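Local coordinates for protein (thiaminase I) (Bacillus subtilis, PDB 3THI), which degrades thiamin, probably by displacing its thiazole from the pyrimidine through base exchange with an incoming nucleophile, at residues 16-21 against 34-39; 22-27 against 287-292; 125-130 against 196-201; 159-164 against 182-187. All coordinates share one frame; numbering follows the deposited sequence.

Interaction 1 of 4, residues 16-21 against 34-39; sequences RFQAAV and LEFTDW
Gln18 lies flat on Phe36, and this stack makes up much of the contact between helix residues 16-21 and the strand at 34-36. CG of Gln18 sits 3.5 Å from the centroid of the Phe36 ring, only 5° off the ring normal, a CH-pi contact over the middle of one face. Because CG is anti to the backbone N and the chain runs on extended, the terminal amide continues across the same face toward the CB side of the phenylalanine. Amide and ring planes are 14° apart, and NE2 of Gln18 comes to 3.5 Å from CD1 of Phe36. The two segments belong to a beta-alpha-beta unit, strand 2-6, helix 14-28 and strand 33-36, in which residues 16-21 run antiparallel to strand residues 34-36, at 174°, with the two short axes 10.6 Å apart at closest approach. Deeper in, the side chains that meet are apolar. CG1 of Val21 meets the ring edge of Phe36 at CZ, 3.8 Å away, and also touches CD1 of Leu34 at 3.9 Å; the same CZ of Phe36 lies 3.5 Å from the backbone O of Gln18. Val21 and Leu34 are buried, Leu34 resting on Leu3 and Val5 of strand 2-6 and Val21 on Thr290 of helix 288-295. Gln18, by contrast, belongs to the solvent side, where its aliphatic stem and amide lie over a ring that is itself partly exposed.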
loop_
_atom_site.group_PDB
_atom_site.type_symbol
_atom_site.label_atom_id
_atom_site.label_comp_id
_atom_site.label_asym_id
_atom_site.label_seq_id
_atom_site.Cartn_x
_atom_site.Cartn_y
_atom_site.Cartn_z
ATOM N N ARG A 16 6.058 -4.457 -15.343
ATOM C CA ARG A 16 5.514 -5.803 -15.246
ATOM C C ARG A 16 4.000 -5.746 -15.253
ATOM O O ARG A 16 3.349 -6.627 -15.816
ATOM C CB ARG A 16 6.032 -6.528 -14.006
ATOM C CG ARG A 16 7.210 -7.438 -14.307
ATOM C CD ARG A 16 7.512 -8.361 -13.160
ATOM N NE ARG A 16 8.628 -7.868 -12.367
ATOM C CZ ARG A 16 9.047 -8.425 -11.236
ATOM N NH1 ARG A 16 8.437 -9.506 -10.750
ATOM N NH2 ARG A 16 10.084 -7.902 -10.595
ATOM N N PHE A 17 3.446 -4.700 -14.641
ATOM C CA PHE A 17 1.999 -4.506 -14.625
ATOM C C PHE A 17 1.500 -4.111 -16.006
ATOM O O PHE A 17 0.544 -4.693 -16.506
ATOM C CB PHE A 17 1.585 -3.474 -13.574
ATOM C CG PHE A 17 1.310 -4.078 -12.229
ATOM C CD1 PHE A 17 2.351 -4.338 -11.345
ATOM C CD2 PHE A 17 0.013 -4.431 -11.865
ATOM C CE1 PHE A 17 2.103 -4.941 -10.129
ATOM C CE2 PHE A 17 -0.244 -5.034 -10.652
ATOM C CZ PHE A 17 0.800 -5.293 -9.779
ATOM N N GLN A 18 2.165 -3.148 -16.634
ATOM C CA GLN A 18 1.788 -2.715 -17.977
ATOM C C GLN A 18 1.810 -3.912 -18.929
ATOM O O GLN A 18 0.833 -4.163 -19.640
ATOM C CB GLN A 18 2.731 -1.616 -18.489
ATOM C CG GLN A 18 2.545 -1.273 -19.959
ATOM C CD GLN A 18 3.210 0.032 -20.369
ATOM O OE1 GLN A 18 3.622 0.835 -19.529
ATOM N NE2 GLN A 18 3.296 0.259 -21.675
ATOM N N ALA A 19 2.902 -4.676 -18.906
ATOM C CA ALA A 19 3.022 -5.840 -19.773
ATOM C C ALA A 19 1.940 -6.862 -19.450
ATOM O O ALA A 19 1.285 -7.390 -20.357
ATOM C CB ALA A 19 4.390 -6.463 -19.636
ATOM N N ALA A 20 1.718 -7.100 -18.159
ATOM C CA ALA A 20 0.706 -8.055 -17.716
ATOM C C ALA A 20 -0.662 -7.645 -18.254
ATOM O O ALA A 20 -1.371 -8.457 -18.865
ATOM C CB ALA A 20 0.676 -8.143 -16.170
ATOM N N VAL A 21 -1.003 -6.370 -18.069
ATOM C CA VAL A 21 -2.277 -5.838 -18.527
ATOM C C VAL A 21 -2.467 -5.930 -20.045
ATOM O O VAL A 21 -3.525 -6.356 -20.516
ATOM C CB VAL A 21 -2.465 -4.391 -18.051
ATOM C CG1 VAL A 21 -3.719 -3.781 -18.669
ATOM C CG2 VAL A 21 -2.566 -4.370 -16.537
ATOM N N LEU A 34 -4.460 -0.074 -26.190
ATOM C CA LEU A 34 -4.279 0.499 -24.861
ATOM C C LEU A 34 -3.183 1.546 -24.937
ATOM O O LEU A 34 -2.155 1.320 -25.574
ATOM C CB LEU A 34 -3.867 -0.578 -23.843
ATOM C CG LEU A 34 -4.874 -1.669 -23.467
ATOM C CD1 LEU A 34 -4.347 -2.482 -22.286
ATOM C CD2 LEU A 34 -6.209 -1.036 -23.097
ATOM N N GLU A 35 -3.434 2.719 -24.361
ATOM C CA GLU A 35 -2.426 3.776 -24.335
ATOM C C GLU A 35 -2.093 4.057 -22.879
ATOM O O GLU A 35 -2.795 4.813 -22.203
ATOM C CB GLU A 35 -2.910 5.057 -25.023
ATOM C CG GLU A 35 -1.831 6.140 -25.069
ATOM C CD GLU A 35 -2.238 7.392 -25.839
ATOM O OE1 GLU A 35 -2.890 7.280 -26.903
ATOM O OE2 GLU A 35 -1.878 8.498 -25.377
ATOM N N PHE A 36 -1.047 3.401 -22.387
ATOM C CA PHE A 36 -0.634 3.566 -21.002
ATOM C C PHE A 36 -0.117 4.955 -20.740
ATOM O O PHE A 36 0.762 5.462 -21.439
ATOM C CB PHE A 36 0.387 2.516 -20.612
ATOM C CG PHE A 36 -0.187 1.133 -20.523
ATOM C CD1 PHE A 36 -0.245 0.318 -21.646
ATOM C CD2 PHE A 36 -0.660 0.641 -19.301
ATOM C CE1 PHE A 36 -0.760 -0.971 -21.562
ATOM C CE2 PHE A 36 -1.179 -0.644 -19.199
ATOM C CZ PHE A 36 -1.229 -1.457 -20.334
ATOM N N THR A 37 -0.707 5.570 -19.728
ATOM C CA THR A 37 -0.380 6.924 -19.322
ATOM C C THR A 37 0.180 6.920 -17.911
ATOM O O THR A 37 0.011 5.959 -17.174
ATOM C CB THR A 37 -1.651 7.783 -19.345
ATOM O OG1 THR A 37 -2.364 7.528 -20.565
ATOM C CG2 THR A 37 -1.311 9.265 -19.261
ATOM N N ASP A 38 0.908 7.969 -17.568
ATOM C CA ASP A 38 1.459 8.097 -16.237
ATOM C C ASP A 38 0.477 8.964 -15.469
ATOM O O ASP A 38 0.272 10.123 -15.807
ATOM C CB ASP A 38 2.822 8.786 -16.284
ATOM C CG ASP A 38 3.967 7.830 -16.042
ATOM O OD1 ASP A 38 4.040 6.789 -16.735
ATOM O OD2 ASP A 38 4.804 8.130 -15.160
ATOM N N TRP A 39 -0.178 8.384 -14.477
ATOM C CA TRP A 39 -1.125 9.133 -13.684
ATOM C C TRP A 39 -1.000 8.717 -12.233
ATOM O O TRP A 39 -0.995 7.526 -11.916
ATOM C CB TRP A 39 -2.547 8.908 -14.185
ATOM C CG TRP A 39 -3.575 9.621 -13.343
ATOM C CD1 TRP A 39 -3.896 10.951 -13.384
ATOM C CD2 TRP A 39 -4.397 9.040 -12.320
ATOM N NE1 TRP A 39 -4.867 11.232 -12.449
ATOM C CE2 TRP A 39 -5.192 10.078 -11.787
ATOM C CE3 TRP A 39 -4.537 7.744 -11.806
ATOM C CZ2 TRP A 39 -6.114 9.857 -10.764
ATOM C CZ3 TRP A 39 -5.456 7.529 -10.787
ATOM C CH2 TRP A 39 -6.233 8.583 -10.278
#

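Interaction 2 of 4, residues 22-27 against 287-292; sequences LDQWQR and SADTVE
This is a small helix-to-helix contact, mostly buried, in which the second half of helix 14-28 meets the start of helix 288-295, 260 residues further along the chain. Gln24 and Thr290 mark the closest backbone approach, their CA atoms 6.1 Å apart. The glutamine carries nearly everything. A chi1 of -64° sets CG beside its own backbone N and against the threonine hydroxyl, with CG of Gln24 3.1 Å from OG1 of Thr290, and the bend at chi2 (-65°) then turns the amide toward Asp289. That hydroxyl is hydrogen-bonded to the carbonyl O of Val284, in the preceding helix 275-286, and what Gln24 presents to it is its CB and CG. At the outer end OE1 of Gln24 lies 3.7 Å from CB of Asp289, amide and carboxylate planes being 74° apart. A water joins the two polar ends, donating to OE1 of Gln24 at 2.6 Å and to OD2 of Asp289 at 3.0 Å. Beside them Arg27 is held along its own helix by a salt bridge from NH2 to OD2 of Asp23, 2.7 Å long. The glutamine thus packs into the first turn of helix 288-295, just past Ser287 at its N-cap position, beside the junction with helix 275-286.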
loop_
_atom_site.group_PDB
_atom_site.type_symbol
_atom_site.label_atom_id
_atom_site.label_comp_id
_atom_site.label_asym_id
_atom_site.label_seq_id
_atom_site.Cartn_x
_atom_site.Cartn_y
_atom_site.Cartn_z
ATOM N N LEU A 22 -1.438 -5.549 -20.801
ATOM C CA LEU A 22 -1.495 -5.591 -22.265
ATOM C C LEU A 22 -1.713 -7.015 -22.754
ATOM O O LEU A 22 -2.611 -7.271 -23.552
ATOM C CB LEU A 22 -0.209 -5.031 -22.880
ATOM C CG LEU A 22 -0.180 -4.915 -24.411
ATOM C CD1 LEU A 22 -1.123 -3.796 -24.853
ATOM C CD2 LEU A 22 1.242 -4.632 -24.894
ATOM N N ASP A 23 -0.925 -7.943 -22.225
ATOM C CA ASP A 23 -1.037 -9.341 -22.607
ATOM C C ASP A 23 -2.426 -9.892 -22.304
ATOM O O ASP A 23 -3.076 -10.463 -23.182
ATOM C CB ASP A 23 0.028 -10.172 -21.895
ATOM C CG ASP A 23 0.033 -11.620 -22.336
ATOM O OD1 ASP A 23 -0.344 -11.905 -23.498
ATOM O OD2 ASP A 23 0.424 -12.473 -21.516
ATOM N N GLN A 24 -2.891 -9.706 -21.072
ATOM C CA GLN A 24 -4.215 -10.198 -20.694
ATOM C C GLN A 24 -5.357 -9.502 -21.453
ATOM O O GLN A 24 -6.366 -10.139 -21.779
ATOM C CB GLN A 24 -4.420 -10.095 -19.185
ATOM C CG GLN A 24 -3.479 -10.975 -18.394
ATOM C CD GLN A 24 -3.716 -12.445 -18.642
ATOM O OE1 GLN A 24 -4.847 -12.881 -18.825
ATOM N NE2 GLN A 24 -2.644 -13.224 -18.638
ATOM N N TRP A 25 -5.196 -8.211 -21.745
ATOM C CA TRP A 25 -6.212 -7.468 -22.492
ATOM C C TRP A 25 -6.304 -7.997 -23.929
ATOM O O TRP A 25 -7.397 -8.258 -24.429
ATOM C CB TRP A 25 -5.874 -5.981 -22.530
ATOM C CG TRP A 25 -6.854 -5.147 -23.319
ATOM C CD1 TRP A 25 -6.581 -4.389 -24.425
ATOM C CD2 TRP A 25 -8.245 -4.929 -23.024
ATOM N NE1 TRP A 25 -7.706 -3.704 -24.826
ATOM C CE2 TRP A 25 -8.740 -4.018 -23.984
ATOM C CE3 TRP A 25 -9.117 -5.421 -22.040
ATOM C CZ2 TRP A 25 -10.068 -3.579 -23.987
ATOM C CZ3 TRP A 25 -10.439 -4.987 -22.047
ATOM C CH2 TRP A 25 -10.900 -4.074 -23.016
ATOM N N GLN A 26 -5.150 -8.148 -24.580
ATOM C CA GLN A 26 -5.073 -8.654 -25.954
ATOM C C GLN A 26 -5.679 -10.039 -26.152
ATOM O O GLN A 26 -6.141 -10.367 -27.245
ATOM C CB GLN A 26 -3.620 -8.674 -26.435
ATOM C CG GLN A 26 -3.099 -7.321 -26.884
ATOM C CD GLN A 26 -1.619 -7.345 -27.238
ATOM O OE1 GLN A 26 -0.859 -8.192 -26.745
ATOM N NE2 GLN A 26 -1.200 -6.407 -28.089
ATOM N N ARG A 27 -5.681 -10.852 -25.099
ATOM C CA ARG A 27 -6.222 -12.205 -25.183
ATOM C C ARG A 27 -7.731 -12.252 -25.446
ATOM O O ARG A 27 -8.226 -13.161 -26.120
ATOM C CB ARG A 27 -5.846 -13.014 -23.928
ATOM C CG ARG A 27 -4.338 -13.248 -23.792
ATOM C CD ARG A 27 -3.977 -14.297 -22.744
ATOM N NE ARG A 27 -2.524 -14.398 -22.569
ATOM C CZ ARG A 27 -1.918 -14.953 -21.517
ATOM N NH1 ARG A 27 -2.632 -15.476 -20.528
ATOM N NH2 ARG A 27 -0.591 -14.956 -21.436
ATOM N N SER A 287 -7.923 -8.794 -12.609
ATOM C CA SER A 287 -8.090 -10.247 -12.669
ATOM C C SER A 287 -6.945 -10.955 -11.985
ATOM O O SER A 287 -5.837 -10.419 -11.891
ATOM C CB SER A 287 -8.213 -10.758 -14.112
ATOM O OG SER A 287 -6.939 -10.948 -14.715
ATOM N N ALA A 288 -7.228 -12.160 -11.503
ATOM C CA ALA A 288 -6.245 -12.975 -10.830
ATOM C C ALA A 288 -5.087 -13.307 -11.779
ATOM O O ALA A 288 -3.912 -13.286 -11.384
ATOM C CB ALA A 288 -6.907 -14.238 -10.297
ATOM N N ASP A 289 -5.418 -13.565 -13.042
ATOM C CA ASP A 289 -4.413 -13.880 -14.058
ATOM C C ASP A 289 -3.417 -12.731 -14.251
ATOM O O ASP A 289 -2.200 -12.946 -14.251
ATOM C CB ASP A 289 -5.087 -14.190 -15.399
ATOM C CG ASP A 289 -5.622 -15.605 -15.483
ATOM O OD1 ASP A 289 -5.626 -16.328 -14.468
ATOM O OD2 ASP A 289 -6.039 -16.004 -16.587
ATOM N N THR A 290 -3.945 -11.523 -14.440
ATOM C CA THR A 290 -3.125 -10.336 -14.651
ATOM C C THR A 290 -2.230 -10.024 -13.458
ATOM O O THR A 290 -1.027 -9.825 -13.624
ATOM C CB THR A 290 -3.995 -9.098 -14.926
ATOM O OG1 THR A 290 -4.799 -9.327 -16.085
ATOM C CG2 THR A 290 -3.126 -7.886 -15.169
ATOM N N VAL A 291 -2.821 -9.981 -12.261
ATOM C CA VAL A 291 -2.061 -9.676 -11.053
ATOM C C VAL A 291 -0.984 -10.721 -10.782
ATOM O O VAL A 291 0.143 -10.376 -10.411
ATOM C CB VAL A 291 -2.983 -9.473 -9.819
ATOM C CG1 VAL A 291 -2.158 -9.416 -8.532
ATOM C CG2 VAL A 291 -3.749 -8.166 -9.962
ATOM N N GLU A 292 -1.299 -11.991 -11.016
ATOM C CA GLU A 292 -0.308 -13.033 -10.811
ATOM C C GLU A 292 0.876 -12.835 -11.763
ATOM O O GLU A 292 2.039 -12.972 -11.355
ATOM C CB GLU A 292 -0.923 -14.410 -11.040
ATOM C CG GLU A 292 -0.004 -15.563 -10.662
ATOM C CD GLU A 292 -0.465 -16.898 -11.204
ATOM O OE1 GLU A 292 -1.632 -17.016 -11.636
ATOM O OE2 GLU A 292 0.356 -17.834 -11.203
HETATM O O HOH W 1 -7.191 -13.940 -18.392
#

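Interaction 3 of 4, residues 125-130 against 196-201; sequences YELYKK and INMAGE
Helix 124-131 and the C-terminal end of helix 186-199 come closest at Tyr128 and Met198, whose CA atoms are 6.9 Å apart. A Met-aromatic contact forms there, within the Thiaminase-1 family region: SD of Met198 stands 5.4 Å from the centroid of the Tyr128 ring and 83° off its normal, hence at the edge. The methionine reaches across with CG anti to its carbonyl carbon (chi1 -66°), so that CG arrives in the ring plane, 3.7 Å from CD1 of Tyr128, while the sulfur settles beside the tyrosine backbone, SD to CA of Tyr128 being 3.5 Å. On its other flank the thioether touches CD1 of Leu127, 4.1 Å from SD of Met198. Leu127 and Met198 are buried, and Met198 also packs on Leu147 of strand 147-149, which ties the helix pair to that strand. The polar side is made by Asn197 and the outer part of the Tyr128 ring; the amide and ring planes lie 35° apart. ND2 of Asn197 and OH of Tyr128 are both hydrogen-bonded to OG1 of Thr133. The two side chains share that partner, and ND2 of Asn197 lies 3.3 Å from CE1 of Tyr128.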
loop_
_atom_site.group_PDB
_atom_site.type_symbol
_atom_site.label_atom_id
_atom_site.label_comp_id
_atom_site.label_asym_id
_atom_site.label_seq_id
_atom_site.Cartn_x
_atom_site.Cartn_y
_atom_site.Cartn_z
ATOM N N TYR A 125 5.785 -0.304 20.943
ATOM C CA TYR A 125 6.294 -0.108 22.296
ATOM C C TYR A 125 7.094 -1.326 22.736
ATOM O O TYR A 125 8.083 -1.202 23.453
ATOM C CB TYR A 125 5.153 0.209 23.263
ATOM C CG TYR A 125 4.475 1.527 22.937
ATOM C CD1 TYR A 125 5.054 2.741 23.318
ATOM C CD2 TYR A 125 3.287 1.565 22.196
ATOM C CE1 TYR A 125 4.475 3.962 22.965
ATOM C CE2 TYR A 125 2.699 2.787 21.839
ATOM C CZ TYR A 125 3.305 3.981 22.228
ATOM O OH TYR A 125 2.754 5.197 21.871
ATOM N N GLU A 126 6.680 -2.503 22.288
ATOM C CA GLU A 126 7.412 -3.728 22.597
ATOM C C GLU A 126 8.696 -3.712 21.760
ATOM O O GLU A 126 9.733 -4.228 22.184
ATOM C CB GLU A 126 6.582 -4.966 22.248
ATOM C CG GLU A 126 5.474 -5.299 23.241
ATOM C CD GLU A 126 4.585 -6.435 22.756
ATOM O OE1 GLU A 126 4.744 -6.852 21.590
ATOM O OE2 GLU A 126 3.718 -6.907 23.526
ATOM N N LEU A 127 8.622 -3.087 20.581
ATOM C CA LEU A 127 9.772 -2.970 19.688
ATOM C C LEU A 127 10.806 -2.059 20.351
ATOM O O LEU A 127 11.998 -2.342 20.322
ATOM C CB LEU A 127 9.351 -2.355 18.346
ATOM C CG LEU A 127 10.017 -2.787 17.032
ATOM C CD1 LEU A 127 9.942 -1.629 16.034
ATOM C CD2 LEU A 127 11.456 -3.233 17.233
ATOM N N TYR A 128 10.335 -0.964 20.943
ATOM C CA TYR A 128 11.214 -0.019 21.619
ATOM C C TYR A 128 11.971 -0.651 22.790
ATOM O O TYR A 128 13.140 -0.333 23.021
ATOM C CB TYR A 128 10.435 1.203 22.114
ATOM C CG TYR A 128 11.322 2.204 22.816
ATOM C CD1 TYR A 128 12.118 3.088 22.088
ATOM C CD2 TYR A 128 11.408 2.231 24.201
ATOM C CE1 TYR A 128 12.983 3.970 22.724
ATOM C CE2 TYR A 128 12.273 3.109 24.851
ATOM C CZ TYR A 128 13.060 3.974 24.107
ATOM O OH TYR A 128 13.946 4.817 24.745
ATOM N N LYS A 129 11.302 -1.521 23.544
ATOM C CA LYS A 129 11.942 -2.186 24.678
ATOM C C LYS A 129 13.083 -3.100 24.224
ATOM O O LYS A 129 13.967 -3.423 25.009
ATOM C CB LYS A 129 10.911 -2.992 25.478
ATOM C CG LYS A 129 9.943 -2.109 26.257
ATOM C CD LYS A 129 9.000 -2.906 27.150
ATOM C CE LYS A 129 7.966 -1.984 27.788
ATOM N NZ LYS A 129 6.922 -2.734 28.547
ATOM N N LYS A 130 13.059 -3.488 22.950
ATOM C CA LYS A 130 14.062 -4.372 22.367
ATOM C C LYS A 130 15.196 -3.648 21.670
ATOM O O LYS A 130 16.360 -3.971 21.876
ATOM C CB LYS A 130 13.404 -5.343 21.386
ATOM C CG LYS A 130 12.443 -6.307 22.053
ATOM C CD LYS A 130 13.136 -7.156 23.112
ATOM C CE LYS A 130 12.119 -8.001 23.867
ATOM N NZ LYS A 130 12.782 -8.993 24.764
ATOM N N ILE A 196 10.278 7.517 15.175
ATOM C CA ILE A 196 11.348 8.412 14.752
ATOM C C ILE A 196 12.526 8.251 15.710
ATOM O O ILE A 196 13.687 8.206 15.300
ATOM C CB ILE A 196 10.852 9.872 14.742
ATOM C CG1 ILE A 196 9.851 10.066 13.596
ATOM C CG2 ILE A 196 12.020 10.839 14.648
ATOM C CD1 ILE A 196 9.023 11.342 13.689
ATOM N N ASN A 197 12.203 8.122 16.990
ATOM C CA ASN A 197 13.217 7.942 18.015
ATOM C C ASN A 197 14.021 6.652 17.781
ATOM O O ASN A 197 15.242 6.611 18.001
ATOM C CB ASN A 197 12.560 7.901 19.396
ATOM C CG ASN A 197 13.573 7.940 20.512
ATOM O OD1 ASN A 197 14.353 8.892 20.624
ATOM N ND2 ASN A 197 13.592 6.901 21.323
ATOM N N MET A 198 13.332 5.603 17.340
ATOM C CA MET A 198 13.983 4.320 17.080
ATOM C C MET A 198 14.804 4.294 15.786
ATOM O O MET A 198 15.868 3.671 15.720
ATOM C CB MET A 198 12.946 3.188 17.056
ATOM C CG MET A 198 12.269 2.945 18.410
ATOM S SD MET A 198 11.305 1.422 18.440
ATOM C CE MET A 198 9.624 2.038 17.960
ATOM N N ALA A 199 14.309 5.002 14.774
ATOM C CA ALA A 199 14.939 5.057 13.459
ATOM C C ALA A 199 15.991 6.145 13.287
ATOM O O ALA A 199 16.963 5.968 12.546
ATOM C CB ALA A 199 13.864 5.209 12.387
ATOM N N GLY A 200 15.804 7.256 13.992
ATOM C CA GLY A 200 16.707 8.381 13.852
ATOM C C GLY A 200 15.966 9.379 12.981
ATOM O O GLY A 200 15.244 8.989 12.063
ATOM N N GLU A 201 16.127 10.663 13.266
ATOM C CA GLU A 201 15.426 11.701 12.517
ATOM C C GLU A 201 15.774 11.725 11.036
ATOM O O GLU A 201 14.897 11.597 10.190
ATOM C CB GLU A 201 15.685 13.077 13.143
ATOM C CG GLU A 201 14.881 14.215 12.515
ATOM C CD GLU A 201 15.069 15.539 13.238
ATOM O OE1 GLU A 201 15.703 15.555 14.315
ATOM O OE2 GLU A 201 14.587 16.576 12.729
#

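Interaction 4 of 4, residues 159-164 against 182-187; sequences SMYLEA and DPLNDK
Tyr161 reaches from helix 154-169 to Leu184 and Asn185, the turn that leads into helix 186-199, and its contacts divide into one polar bond and a patch of van der Waals packing. The polar part that crosses the contact is a single hydrogen bond: the backbone N of Asn185 donates to OH of Tyr161 over 2.8 Å, nearly straight at 172°. The donor lies at the ring edge, in the plane of the ring. A chi1 of 177° stands the tyrosine ring out from its helix and delivers the hydroxyl to the turn. Asn185 holds the N-cap position of helix 186-199, and its OD1 accepts from the backbone N of Val188, while its amide is turned 69° from the tyrosine ring. The apolar part is carried by Leu184, whose CD2 lies 3.8 Å from CZ of Tyr161. CB of Asn185 rests beside the hydroxyl in van der Waals contact, 3.5 Å from OH of Tyr161. Leu357 of helix 357-361 packs against both Tyr161 and Leu184, extending this patch into the C-terminal part of the chain. The cap residue is thus gripped twice, by its own helix through the side chain and by a neighbouring helix through its main-chain N-H, an arrangement consistent with a well-defined start to helix 186-199.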
loop_
_atom_site.group_PDB
_atom_site.type_symbol
_atom_site.label_atom_id
_atom_site.label_comp_id
_atom_site.label_asym_id
_atom_site.label_seq_id
_atom_site.Cartn_x
_atom_site.Cartn_y
_atom_site.Cartn_z
ATOM N N SER A 159 -0.685 10.013 6.716
ATOM C CA SER A 159 -1.338 8.715 6.603
ATOM C C SER A 159 -1.081 7.848 7.819
ATOM O O SER A 159 -1.984 7.171 8.295
ATOM C CB SER A 159 -0.871 7.980 5.351
ATOM O OG SER A 159 -1.458 8.547 4.207
ATOM N N MET A 160 0.152 7.849 8.308
ATOM C CA MET A 160 0.482 7.053 9.480
ATOM C C MET A 160 -0.291 7.588 10.679
ATOM O O MET A 160 -0.817 6.820 11.488
ATOM C CB MET A 160 1.977 7.087 9.733
ATOM C CG MET A 160 2.759 6.359 8.671
ATOM S SD MET A 160 4.516 6.481 8.938
ATOM C CE MET A 160 4.742 5.307 10.270
ATOM N N TYR A 161 -0.408 8.912 10.745
ATOM C CA TYR A 161 -1.147 9.578 11.812
ATOM C C TYR A 161 -2.608 9.086 11.856
ATOM O O TYR A 161 -3.115 8.665 12.904
ATOM C CB TYR A 161 -1.118 11.107 11.604
ATOM C CG TYR A 161 -1.923 11.864 12.638
ATOM C CD1 TYR A 161 -1.364 12.196 13.873
ATOM C CD2 TYR A 161 -3.268 12.179 12.416
ATOM C CE1 TYR A 161 -2.120 12.815 14.869
ATOM C CE2 TYR A 161 -4.037 12.800 13.415
ATOM C CZ TYR A 161 -3.449 13.110 14.636
ATOM O OH TYR A 161 -4.181 13.710 15.625
ATOM N N LEU A 162 -3.271 9.141 10.704
ATOM C CA LEU A 162 -4.671 8.745 10.582
ATOM C C LEU A 162 -4.919 7.270 10.835
ATOM O O LEU A 162 -5.958 6.897 11.369
ATOM C CB LEU A 162 -5.209 9.175 9.220
ATOM C CG LEU A 162 -5.262 10.699 9.093
ATOM C CD1 LEU A 162 -5.648 11.117 7.695
ATOM C CD2 LEU A 162 -6.257 11.223 10.080
ATOM N N GLU A 163 -3.969 6.431 10.442
ATOM C CA GLU A 163 -4.097 5.001 10.677
ATOM C C GLU A 163 -3.947 4.742 12.171
ATOM O O GLU A 163 -4.740 4.005 12.767
ATOM C CB GLU A 163 -3.026 4.222 9.914
ATOM C CG GLU A 163 -3.206 4.242 8.414
ATOM C CD GLU A 163 -2.453 3.133 7.736
ATOM O OE1 GLU A 163 -1.259 2.968 8.035
ATOM O OE2 GLU A 163 -3.052 2.422 6.902
ATOM N N ALA A 164 -2.923 5.351 12.764
ATOM C CA ALA A 164 -2.664 5.208 14.189
ATOM C C ALA A 164 -3.870 5.666 14.994
ATOM O O ALA A 164 -4.249 5.020 15.966
ATOM C CB ALA A 164 -1.428 6.027 14.589
ATOM N N ASP A 182 -5.917 20.225 15.376
ATOM C CA ASP A 182 -5.711 20.956 16.620
ATOM C C ASP A 182 -6.980 20.768 17.446
ATOM O O ASP A 182 -8.042 21.289 17.095
ATOM C CB ASP A 182 -5.478 22.441 16.304
ATOM C CG ASP A 182 -5.285 23.288 17.546
ATOM O OD1 ASP A 182 -5.300 22.764 18.686
ATOM O OD2 ASP A 182 -5.119 24.512 17.382
ATOM N N PRO A 183 -6.876 20.053 18.578
ATOM C CA PRO A 183 -5.652 19.438 19.100
ATOM C C PRO A 183 -5.289 18.114 18.425
ATOM O O PRO A 183 -6.164 17.330 18.048
ATOM C CB PRO A 183 -6.002 19.222 20.565
ATOM C CG PRO A 183 -7.435 18.801 20.483
ATOM C CD PRO A 183 -8.010 19.809 19.490
ATOM N N LEU A 184 -3.994 17.872 18.256
ATOM C CA LEU A 184 -3.548 16.622 17.651
ATOM C C LEU A 184 -3.687 15.550 18.710
ATOM O O LEU A 184 -3.690 15.858 19.897
ATOM C CB LEU A 184 -2.085 16.722 17.211
ATOM C CG LEU A 184 -1.817 17.523 15.945
ATOM C CD1 LEU A 184 -0.343 17.769 15.835
ATOM C CD2 LEU A 184 -2.349 16.782 14.734
ATOM N N ASN A 185 -3.841 14.298 18.298
ATOM C CA ASN A 185 -3.951 13.230 19.278
ATOM C C ASN A 185 -2.551 12.966 19.820
ATOM O O ASN A 185 -1.638 12.634 19.063
ATOM C CB ASN A 185 -4.532 11.956 18.675
ATOM C CG ASN A 185 -4.660 10.844 19.695
ATOM O OD1 ASN A 185 -3.663 10.299 20.163
ATOM N ND2 ASN A 185 -5.890 10.523 20.071
ATOM N N ASP A 186 -2.390 13.122 21.132
ATOM C CA ASP A 186 -1.097 12.931 21.785
ATOM C C ASP A 186 -0.550 11.519 21.752
ATOM O O ASP A 186 0.649 11.338 21.599
ATOM C CB ASP A 186 -1.140 13.458 23.218
ATOM C CG ASP A 186 -1.267 14.967 23.267
ATOM O OD1 ASP A 186 -0.324 15.648 22.804
ATOM O OD2 ASP A 186 -2.315 15.466 23.736
ATOM N N LYS A 187 -1.423 10.530 21.925
ATOM C CA LYS A 187 -1.015 9.134 21.892
ATOM C C LYS A 187 -0.454 8.801 20.509
ATOM O O LYS A 187 0.592 8.158 20.393
ATOM C CB LYS A 187 -2.207 8.219 22.198
ATOM C CG LYS A 187 -2.508 8.016 23.669
ATOM C CD LYS A 187 -3.823 7.258 23.846
ATOM C CE LYS A 187 -4.061 6.846 25.294
ATOM N NZ LYS A 187 -3.096 5.783 25.715
#

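In the fold
Interactions 1 and 2 share helix 14-28 and touch each other, Val21 meeting Thr290; the first sets that helix against its own beta-alpha-beta unit, the second against a helix from much later in the chain. Interactions 3 and 4 lie on the opposite side of the chain's centre, about 39 and 36 Å from interaction 1 between centres, and hold the two ends of helix 186-199. None is wholly core: each pairs buried residues with more exposed ones, although interaction 2 is the most enclosed. Interaction 1 relies on stacking over a partly exposed ring face, interaction 2 on a buried glutamine stem with a water bridge at its outer end, interaction 3 on sulfur at a ring edge near a helix end, and interaction 4 on a direct hydrogen bond at a helix start.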